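Local coordinates for peroxiredoxin 5 (Alvinella pompejana, PDB 2XHF), which belongs to the peroxiredoxin family of thioredoxin-fold antioxidant enzymes, which reduce hydrogen peroxide and organic hydroperoxides, at residues A[64-77]-A[154-166]. Sequence-based numbering, arbitrary orientation.
Sequences EYLSLYDKFKEEGY and ITGLACLLSIQRQ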
ATOM      1  N   GLU A  64       1.658  -7.675 -20.909  1.00 20.59           N
ATOM      2  CA  GLU A  64       2.427  -7.669 -22.153  1.00 23.48           C
ATOM      3  C   GLU A  64       3.923  -7.796 -21.905  1.00 18.56           C
ATOM      4  O   GLU A  64       4.593  -8.480 -22.667  1.00 21.21           O
ATOM      5  CB  GLU A  64       2.152  -6.437 -23.002  1.00 24.69           C
ATOM      6  CG  GLU A  64       2.695  -6.569 -24.425  1.00 35.06           C
ATOM      7  CD  GLU A  64       1.892  -5.768 -25.434  1.00 30.18           C
ATOM      8  OE1 GLU A  64       2.183  -4.566 -25.580  1.00 37.59           O
ATOM      9  OE2 GLU A  64       0.987  -6.355 -26.066  1.00 44.24           O
ATOM     10  N   TYR A  65       4.440  -7.152 -20.853  1.00 15.65           N
ATOM     11  CA  TYR A  65       5.833  -7.368 -20.465  1.00 16.55           C
ATOM     12  C   TYR A  65       6.071  -8.853 -20.212  1.00 14.31           C
ATOM     13  O   TYR A  65       7.063  -9.417 -20.662  1.00 16.40           O
ATOM     14  CB  TYR A  65       6.233  -6.581 -19.201  1.00 17.12           C
ATOM     15  CG  TYR A  65       6.448  -5.096 -19.392  1.00 16.61           C
ATOM     16  CD1 TYR A  65       7.562  -4.603 -20.061  1.00 20.37           C
ATOM     17  CD2 TYR A  65       5.567  -4.187 -18.842  1.00 17.66           C
ATOM     18  CE1 TYR A  65       7.765  -3.231 -20.209  1.00 17.54           C
ATOM     19  CE2 TYR A  65       5.742  -2.824 -18.998  1.00 19.85           C
ATOM     20  CZ  TYR A  65       6.852  -2.352 -19.666  1.00 18.03           C
ATOM     21  OH  TYR A  65       7.024  -0.997 -19.793  1.00 21.15           O
ATOM     22  N   LEU A  66       5.175  -9.496 -19.473  1.00 14.85           N
ATOM     23  CA  LEU A  66       5.375 -10.895 -19.145  1.00 14.82           C
ATOM     24  C   LEU A  66       5.360 -11.753 -20.401  1.00 16.54           C
ATOM     25  O   LEU A  66       6.177 -12.684 -20.561  1.00 17.73           O
ATOM     26  CB  LEU A  66       4.310 -11.367 -18.157  1.00 16.41           C
ATOM     27  CG  LEU A  66       4.433 -10.749 -16.762  1.00 16.01           C
ATOM     28  CD1 LEU A  66       3.263 -11.163 -15.894  1.00 18.11           C
ATOM     29  CD2 LEU A  66       5.754 -11.143 -16.081  1.00 18.32           C
ATOM     30  N   SER A  67       4.457 -11.425 -21.313  1.00 16.81           N
ATOM     31  CA  SER A  67       4.324 -12.215 -22.542  1.00 19.44           C
ATOM     32  C   SER A  67       5.583 -12.094 -23.412  1.00 18.85           C
ATOM     33  O   SER A  67       5.923 -13.026 -24.141  1.00 21.96           O
ATOM     34  CB  SER A  67       3.078 -11.806 -23.326  1.00 24.99           C
ATOM     35  OG  SER A  67       3.270 -10.577 -24.007  1.00 30.49           O
ATOM     36  N   LEU A  68       6.272 -10.958 -23.304  1.00 17.27           N
ATOM     37  CA  LEU A  68       7.464 -10.693 -24.102  1.00 17.92           C
ATOM     38  C   LEU A  68       8.771 -11.033 -23.403  1.00 15.91           C
ATOM     39  O   LEU A  68       9.838 -10.733 -23.920  1.00 16.55           O
ATOM     40  CB  LEU A  68       7.468  -9.228 -24.544  1.00 17.99           C
ATOM     41  CG  LEU A  68       6.365  -8.885 -25.539  1.00 17.03           C
ATOM     42  CD1 LEU A  68       6.321  -7.390 -25.764  1.00 21.02           C
ATOM     43  CD2 LEU A  68       6.591  -9.628 -26.850  1.00 21.06           C
ATOM     44  N   TYR A  69       8.689 -11.659 -22.236  1.00 16.82           N
ATOM     45  CA  TYR A  69       9.887 -11.939 -21.453  1.00 17.21           C
ATOM     46  C   TYR A  69      11.008 -12.621 -22.250  1.00 16.10           C
ATOM     47  O   TYR A  69      12.146 -12.186 -22.205  1.00 17.07           O
ATOM     48  CB  TYR A  69       9.530 -12.784 -20.238  1.00 18.21           C
ATOM     49  CG  TYR A  69      10.729 -13.160 -19.396  1.00 15.52           C
ATOM     50  CD1 TYR A  69      11.289 -12.259 -18.507  1.00 17.78           C
ATOM     51  CD2 TYR A  69      11.308 -14.402 -19.517  1.00 17.14           C
ATOM     52  CE1 TYR A  69      12.403 -12.596 -17.763  1.00 16.51           C
ATOM     53  CE2 TYR A  69      12.419 -14.757 -18.773  1.00 19.72           C
ATOM     54  CZ  TYR A  69      12.953 -13.864 -17.896  1.00 16.90           C
ATOM     55  OH  TYR A  69      14.048 -14.245 -17.168  1.00 20.29           O
ATOM     56  N   ASP A  70      10.695 -13.673 -22.985  1.00 20.21           N
ATOM     57  CA  ASP A  70      11.746 -14.370 -23.732  1.00 21.53           C
ATOM     58  C   ASP A  70      12.310 -13.515 -24.887  1.00 18.47           C
ATOM     59  O   ASP A  70      13.484 -13.611 -25.215  1.00 18.11           O
ATOM     60  CB  ASP A  70      11.258 -15.735 -24.223  1.00 26.07           C
ATOM     61  CG  ASP A  70      11.137 -16.764 -23.090  1.00 30.87           C
ATOM     62  OD1 ASP A  70      12.050 -16.854 -22.228  1.00 27.54           O
ATOM     63  OD2 ASP A  70      10.106 -17.476 -23.069  1.00 40.63           O
ATOM     64  N   LYS A  71      11.499 -12.632 -25.460  1.00 17.19           N
ATOM     65  CA  LYS A  71      11.998 -11.689 -26.459  1.00 18.78           C
ATOM     66  C   LYS A  71      12.974 -10.682 -25.857  1.00 18.86           C
ATOM     67  O   LYS A  71      14.008 -10.373 -26.447  1.00 20.20           O
ATOM     68  CB  LYS A  71      10.841 -10.933 -27.111  1.00 20.57           C
ATOM     69  CG  LYS A  71       9.897 -11.801 -27.872  1.00 20.75           C
ATOM     70  CD  LYS A  71      10.578 -12.503 -29.038  1.00 19.22           C
ATOM     71  CE  LYS A  71      10.986 -11.532 -30.145  1.00 20.53           C
ATOM     72  NZ  LYS A  71      11.583 -12.208 -31.351  1.00 22.81           N
ATOM     73  N   PHE A  72      12.650 -10.166 -24.677  1.00 15.87           N
ATOM     74  CA  PHE A  72      13.543  -9.260 -23.979  1.00 16.29           C
ATOM     75  C   PHE A  72      14.838 -10.010 -23.651  1.00 16.14           C
ATOM     76  O   PHE A  72      15.946  -9.512 -23.870  1.00 16.75           O
ATOM     77  CB  PHE A  72      12.886  -8.776 -22.693  1.00 17.09           C
ATOM     78  CG  PHE A  72      11.659  -7.909 -22.891  1.00 16.60           C
ATOM     79  CD1 PHE A  72      11.571  -6.980 -23.915  1.00 18.92           C
ATOM     80  CD2 PHE A  72      10.605  -7.991 -22.003  1.00 16.52           C
ATOM     81  CE1 PHE A  72      10.442  -6.181 -24.056  1.00 19.65           C
ATOM     82  CE2 PHE A  72       9.487  -7.197 -22.146  1.00 17.42           C
ATOM     83  CZ  PHE A  72       9.411  -6.291 -23.173  1.00 16.98           C
ATOM     84  N   LYS A  73      14.688 -11.223 -23.142  1.00 16.46           N
ATOM     85  CA  LYS A  73      15.814 -12.044 -22.764  1.00 17.10           C
ATOM     86  C   LYS A  73      16.751 -12.362 -23.946  1.00 18.01           C
ATOM     87  O   LYS A  73      17.957 -12.357 -23.775  1.00 18.29           O
ATOM     88  CB  LYS A  73      15.323 -13.308 -22.045  1.00 16.52           C
ATOM     89  CG  LYS A  73      16.443 -14.240 -21.627  1.00 16.75           C
ATOM     90  CD  LYS A  73      16.008 -15.231 -20.577  1.00 18.50           C
ATOM     91  CE  LYS A  73      14.881 -16.127 -21.025  1.00 18.99           C
ATOM     92  NZ  LYS A  73      15.210 -16.944 -22.213  1.00 22.51           N
ATOM     93  N   GLU A  74      16.200 -12.554 -25.155  1.00 20.65           N
ATOM     94  CA  GLU A  74      16.994 -12.801 -26.372  1.00 22.24           C
ATOM     95  C   GLU A  74      17.995 -11.689 -26.620  1.00 20.62           C
ATOM     96  O   GLU A  74      19.069 -11.916 -27.163  1.00 23.11           O
ATOM     97  CB  GLU A  74      16.100 -12.860 -27.625  1.00 32.65           C
ATOM     98  CG  GLU A  74      15.401 -14.159 -27.911  1.00 44.18           C
ATOM     99  CD  GLU A  74      14.545 -14.088 -29.183  1.00 29.60           C
ATOM    100  OE1 GLU A  74      14.336 -12.977 -29.728  1.00 36.43           O
ATOM    101  OE2 GLU A  74      14.070 -15.150 -29.636  1.00 43.53           O
ATOM    102  N   GLU A  75      17.630 -10.480 -26.226  1.00 25.34           N
ATOM    103  CA  GLU A  75      18.452  -9.297 -26.459  1.00 28.31           C
ATOM    104  C   GLU A  75      19.281  -8.850 -25.255  1.00 21.31           C
ATOM    105  O   GLU A  75      19.891  -7.782 -25.294  1.00 23.18           O
ATOM    106  CB  GLU A  75      17.554  -8.137 -26.880  1.00 37.54           C
ATOM    107  CG  GLU A  75      16.715  -8.433 -28.102  1.00 41.71           C
ATOM    108  CD  GLU A  75      17.475  -8.215 -29.386  1.00 41.62           C
ATOM    109  OE1 GLU A  75      18.715  -8.009 -29.333  1.00 40.32           O
ATOM    110  OE2 GLU A  75      16.826  -8.240 -30.452  1.00 48.39           O
ATOM    111  N   GLY A  76      19.292  -9.650 -24.190  1.00 21.13           N
ATOM    112  CA  GLY A  76      20.036  -9.329 -22.986  1.00 23.66           C
ATOM    113  C   GLY A  76      19.288  -8.422 -22.014  1.00 17.30           C
ATOM    114  O   GLY A  76      19.904  -7.835 -21.120  1.00 21.38           O
ATOM    115  N   TYR A  77      17.966  -8.316 -22.166  1.00 15.62           N
ATOM    116  CA  TYR A  77      17.130  -7.483 -21.306  1.00 14.29           C
ATOM    117  C   TYR A  77      16.198  -8.307 -20.438  1.00 16.86           C
ATOM    118  O   TYR A  77      15.064  -7.905 -20.212  1.00 16.93           O
ATOM    119  CB  TYR A  77      16.296  -6.519 -22.155  1.00 17.80           C
ATOM    120  CG  TYR A  77      17.066  -5.371 -22.737  1.00 17.69           C
ATOM    121  CD1 TYR A  77      17.757  -5.510 -23.942  1.00 19.28           C
ATOM    122  CD2 TYR A  77      17.082  -4.141 -22.106  1.00 17.19           C
ATOM    123  CE1 TYR A  77      18.446  -4.443 -24.481  1.00 21.46           C
ATOM    124  CE2 TYR A  77      17.770  -3.069 -22.637  1.00 17.70           C
ATOM    125  CZ  TYR A  77      18.444  -3.223 -23.825  1.00 21.52           C
ATOM    126  OH  TYR A  77      19.131  -2.157 -24.366  1.00 28.21           O
ATOM    127  N   ILE A 154       4.086   3.155 -23.331  1.00 35.20           N
ATOM    128  CA  ILE A 154       4.581   2.404 -22.170  1.00 30.74           C
ATOM    129  C   ILE A 154       4.027   0.983 -22.160  1.00 35.20           C
ATOM    130  O   ILE A 154       3.901   0.361 -21.108  1.00 25.96           O
ATOM    131  CB  ILE A 154       4.229   3.128 -20.863  1.00 33.04           C
ATOM    132  CG1 ILE A 154       2.723   3.361 -20.768  1.00 40.56           C
ATOM    133  CG2 ILE A 154       4.979   4.455 -20.787  1.00 38.77           C
ATOM    134  CD1 ILE A 154       2.254   3.803 -19.389  1.00 47.46           C
ATOM    135  N   THR A 155       3.719   0.460 -23.343  1.00 35.10           N
ATOM    136  CA  THR A 155       3.240  -0.911 -23.458  1.00 27.75           C
ATOM    137  C   THR A 155       4.424  -1.874 -23.543  1.00 25.46           C
ATOM    138  O   THR A 155       5.570  -1.451 -23.672  1.00 26.19           O
ATOM    139  CB  THR A 155       2.375  -1.099 -24.713  1.00 29.95           C
ATOM    140  OG1 THR A 155       3.135  -0.744 -25.872  1.00 27.41           O
ATOM    141  CG2 THR A 155       1.127  -0.233 -24.651  1.00 33.93           C
ATOM    142  N   GLY A 156       4.161  -3.177 -23.467  1.00 25.17           N
ATOM    143  CA  GLY A 156       5.235  -4.140 -23.645  1.00 28.66           C
ATOM    144  C   GLY A 156       5.880  -4.002 -25.017  1.00 34.72           C
ATOM    145  O   GLY A 156       7.114  -3.985 -25.171  1.00 31.45           O
ATOM    146  N   LEU A 157       5.018  -3.916 -26.020  1.00 33.59           N
ATOM    147  CA  LEU A 157       5.430  -3.799 -27.411  1.00 24.85           C
ATOM    148  C   LEU A 157       6.343  -2.598 -27.601  1.00 31.59           C
ATOM    149  O   LEU A 157       7.396  -2.672 -28.259  1.00 26.85           O
ATOM    150  CB  LEU A 157       4.192  -3.669 -28.285  1.00 35.89           C
ATOM    151  CG  LEU A 157       4.477  -3.423 -29.763  1.00 33.84           C
ATOM    152  CD1 LEU A 157       5.462  -4.457 -30.285  1.00 37.46           C
ATOM    153  CD2 LEU A 157       3.191  -3.416 -30.563  1.00 44.76           C
ATOM    154  N   ALA A 158       5.928  -1.470 -27.050  1.00 29.32           N
ATOM    155  CA  ALA A 158       6.703  -0.257 -27.227  1.00 30.80           C
ATOM    156  C   ALA A 158       8.121  -0.551 -26.761  1.00 28.59           C
ATOM    157  O   ALA A 158       9.113  -0.149 -27.379  1.00 31.50           O
ATOM    158  CB  ALA A 158       6.094   0.885 -26.430  1.00 32.86           C
ATOM    159  N   CYS A 159       8.201  -1.281 -25.659  1.00 26.15           N
ATOM    160  CA  CYS A 159       9.471  -1.616 -25.081  1.00 29.76           C
ATOM    161  C   CYS A 159      10.360  -2.482 -26.017  1.00 35.42           C
ATOM    162  O   CYS A 159      11.557  -2.216 -26.218  1.00 27.43           O
ATOM    163  CB  CYS A 159       9.220  -2.316 -23.736  1.00 31.56           C
ATOM    164  SG  CYS A 159      10.642  -2.667 -22.795  1.00 29.72           S
ATOM    165  N   LEU A 160       9.769  -3.512 -26.598  1.00 25.77           N
ATOM    166  CA  LEU A 160      10.514  -4.403 -27.476  1.00 28.61           C
ATOM    167  C   LEU A 160      11.058  -3.718 -28.740  1.00 24.02           C
ATOM    168  O   LEU A 160      12.176  -4.004 -29.183  1.00 23.83           O
ATOM    169  CB  LEU A 160       9.635  -5.583 -27.867  1.00 30.46           C
ATOM    170  CG  LEU A 160      10.316  -6.592 -28.788  1.00 24.39           C
ATOM    171  CD1 LEU A 160      11.583  -7.155 -28.148  1.00 29.23           C
ATOM    172  CD2 LEU A 160       9.330  -7.691 -29.109  1.00 32.73           C
ATOM    173  N   LEU A 161      10.266  -2.847 -29.349  1.00 24.05           N
ATOM    174  CA  LEU A 161      10.691  -2.221 -30.599  1.00 23.01           C
ATOM    175  C   LEU A 161      11.915  -1.357 -30.379  1.00 24.33           C
ATOM    176  O   LEU A 161      12.828  -1.350 -31.197  1.00 25.96           O
ATOM    177  CB  LEU A 161       9.556  -1.410 -31.218  1.00 24.64           C
ATOM    178  CG  LEU A 161       8.342  -2.249 -31.614  1.00 24.90           C
ATOM    179  CD1 LEU A 161       7.255  -1.342 -32.136  1.00 30.05           C
ATOM    180  CD2 LEU A 161       8.716  -3.297 -32.636  1.00 26.61           C
ATOM    181  N   SER A 162      11.976  -0.685 -29.227  1.00 28.16           N
ATOM    182  CA  SER A 162      13.134   0.145 -28.895  1.00 34.30           C
ATOM    183  C   SER A 162      14.369  -0.720 -28.724  1.00 31.63           C
ATOM    184  O   SER A 162      15.448  -0.412 -29.212  1.00 31.97           O
ATOM    185  CB  SER A 162      12.880   0.940 -27.616  1.00 45.28           C
ATOM    186  OG  SER A 162      11.957   1.984 -27.845  1.00 49.04           O
ATOM    187  N   ILE A 163      14.204  -1.824 -28.024  1.00 28.34           N
ATOM    188  CA  ILE A 163      15.296  -2.765 -27.879  1.00 25.74           C
ATOM    189  C   ILE A 163      15.805  -3.192 -29.256  1.00 28.13           C
ATOM    190  O   ILE A 163      17.009  -3.183 -29.511  1.00 32.62           O
ATOM    191  CB  ILE A 163      14.845  -3.975 -27.057  1.00 23.95           C
ATOM    192  CG1 ILE A 163      14.741  -3.564 -25.584  1.00 24.40           C
ATOM    193  CG2 ILE A 163      15.819  -5.131 -27.199  1.00 29.04           C
ATOM    194  CD1 ILE A 163      14.030  -4.576 -24.728  1.00 24.18           C
ATOM    195  N   GLN A 164      14.892  -3.537 -30.156  1.00 26.34           N
ATOM    196  CA  GLN A 164      15.310  -4.050 -31.461  1.00 27.93           C
ATOM    197  C   GLN A 164      16.002  -3.011 -32.351  1.00 25.76           C
ATOM    198  O   GLN A 164      16.857  -3.371 -33.163  1.00 29.18           O
ATOM    199  CB  GLN A 164      14.126  -4.710 -32.164  1.00 24.29           C
ATOM    200  CG  GLN A 164      13.698  -5.941 -31.398  1.00 25.81           C
ATOM    201  CD  GLN A 164      12.664  -6.763 -32.103  1.00 20.62           C
ATOM    202  OE1 GLN A 164      12.007  -6.290 -33.023  1.00 23.48           O
ATOM    203  NE2 GLN A 164      12.499  -8.011 -31.669  1.00 20.52           N
ATOM    204  N   ARG A 165      15.657  -1.737 -32.182  1.00 28.24           N
ATOM    205  CA  ARG A 165      16.331  -0.667 -32.923  1.00 32.96           C
ATOM    206  C   ARG A 165      17.837  -0.682 -32.638  1.00 39.89           C
ATOM    207  O   ARG A 165      18.656  -0.240 -33.456  1.00 38.03           O
ATOM    208  CB  ARG A 165      15.766   0.708 -32.549  1.00 46.79           C
ATOM    209  CG  ARG A 165      14.344   0.998 -33.030  1.00 51.85           C
ATOM    210  CD  ARG A 165      14.184   0.863 -34.537  1.00 53.57           C
ATOM    211  NE  ARG A 165      15.176   1.605 -35.316  1.00 42.87           N
ATOM    212  CZ  ARG A 165      15.040   2.861 -35.734  1.00 44.82           C
ATOM    213  NH1 ARG A 165      13.947   3.561 -35.452  1.00 61.89           N
ATOM    214  NH2 ARG A 165      16.000   3.424 -36.453  1.00 36.66           N
ATOM    215  N   GLN A 166      18.207  -1.175 -31.463  1.00 38.87           N
ATOM    216  CA  GLN A 166      19.615  -1.278 -31.120  1.00 37.53           C
ATOM    217  C   GLN A 166      20.230  -2.425 -31.912  1.00 36.14           C
ATOM    218  O   GLN A 166      21.397  -2.368 -32.300  1.00 47.17           O
ATOM    219  CB  GLN A 166      19.792  -1.529 -29.621  1.00 43.16           C
ATOM    220  CG  GLN A 166      18.953  -0.633 -28.733  1.00 35.97           C
ATOM    221  CD  GLN A 166      19.224  -0.865 -27.265  1.00 45.58           C
ATOM    222  OE1 GLN A 166      19.834  -1.875 -26.874  1.00 41.95           O
ATOM    223  NE2 GLN A 166      18.776   0.072 -26.436  1.00 46.25           N
TER
HETATM  224  O   HOH W   1       4.719   0.397 -18.606  1.00 24.59           O
HETATM  225  O   HOH W   2       6.960   0.070 -22.180  1.00 25.29           O
HETATM  226  O   HOH W   3      14.000  -9.815 -29.460  1.00 29.80           O
HETATM  227  O   HOH W   4      19.096  -4.686 -28.774  1.00 38.99           O
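Tyr65 and Gly156 bring the two backbones closest, their CA atoms 4.6 Å apart, and from there the chains diverge: Phe72 and Leu160 lie farther apart, Glu75 and Ile163 farther still. Helix 69-74 runs nearly parallel to helix 156-165, with an angle of 18° between their axes, and its Schellman end at Gly76 turns Tyr77 back toward the partner helix. At the close end Gly156 lacks a side chain, and Glu64 CG and Leu68 CD1 pack against its backbone. Glu64 crosses to the first turn of helix 156-165, where its OE1 accepts from Leu157 N at 2.9 Å; the bond is fairly straight (N-H...O 162°), but the N-H meets the carboxylate from above its plane. Thr155 caps the same turn, its OG1 taking Ala158 N. In the middle Phe72 is a knob among Gly156, Cys159, Leu160 and Ile163. Gly156 O and Leu160 N lie at the edge of its ring, while Cys159 SG approaches obliquely, 3.7 Å from Phe72 CE1. With SG anti to its backbone N (chi1 -174°), the same sulfur also reaches the edge of the Tyr65 ring. Ile163 lays CG1 over the centre of the Tyr77 ring, a CH-pi contact 3.9 Å from the centroid, and sends CD1 to Phe72 CD1 at 3.5 Å. At the far end of the pair, Tyr77 OH donates to Gln166 OE1 at 2.6 Å. One water links Tyr65 OH to Ile154 O and a second links it to Thr155 O. Ile46 of the central strand 44-49 touches Tyr65, Phe72 and Cys159, so this helix pair packs on one side of the thioredoxin-fold sheet. The chemistry is thus an apolar, sulfur-aromatic centre with polar links at both ends, and the Glu64 carboxylate, set at a helix N-terminus, would probably be stabilised as the anion.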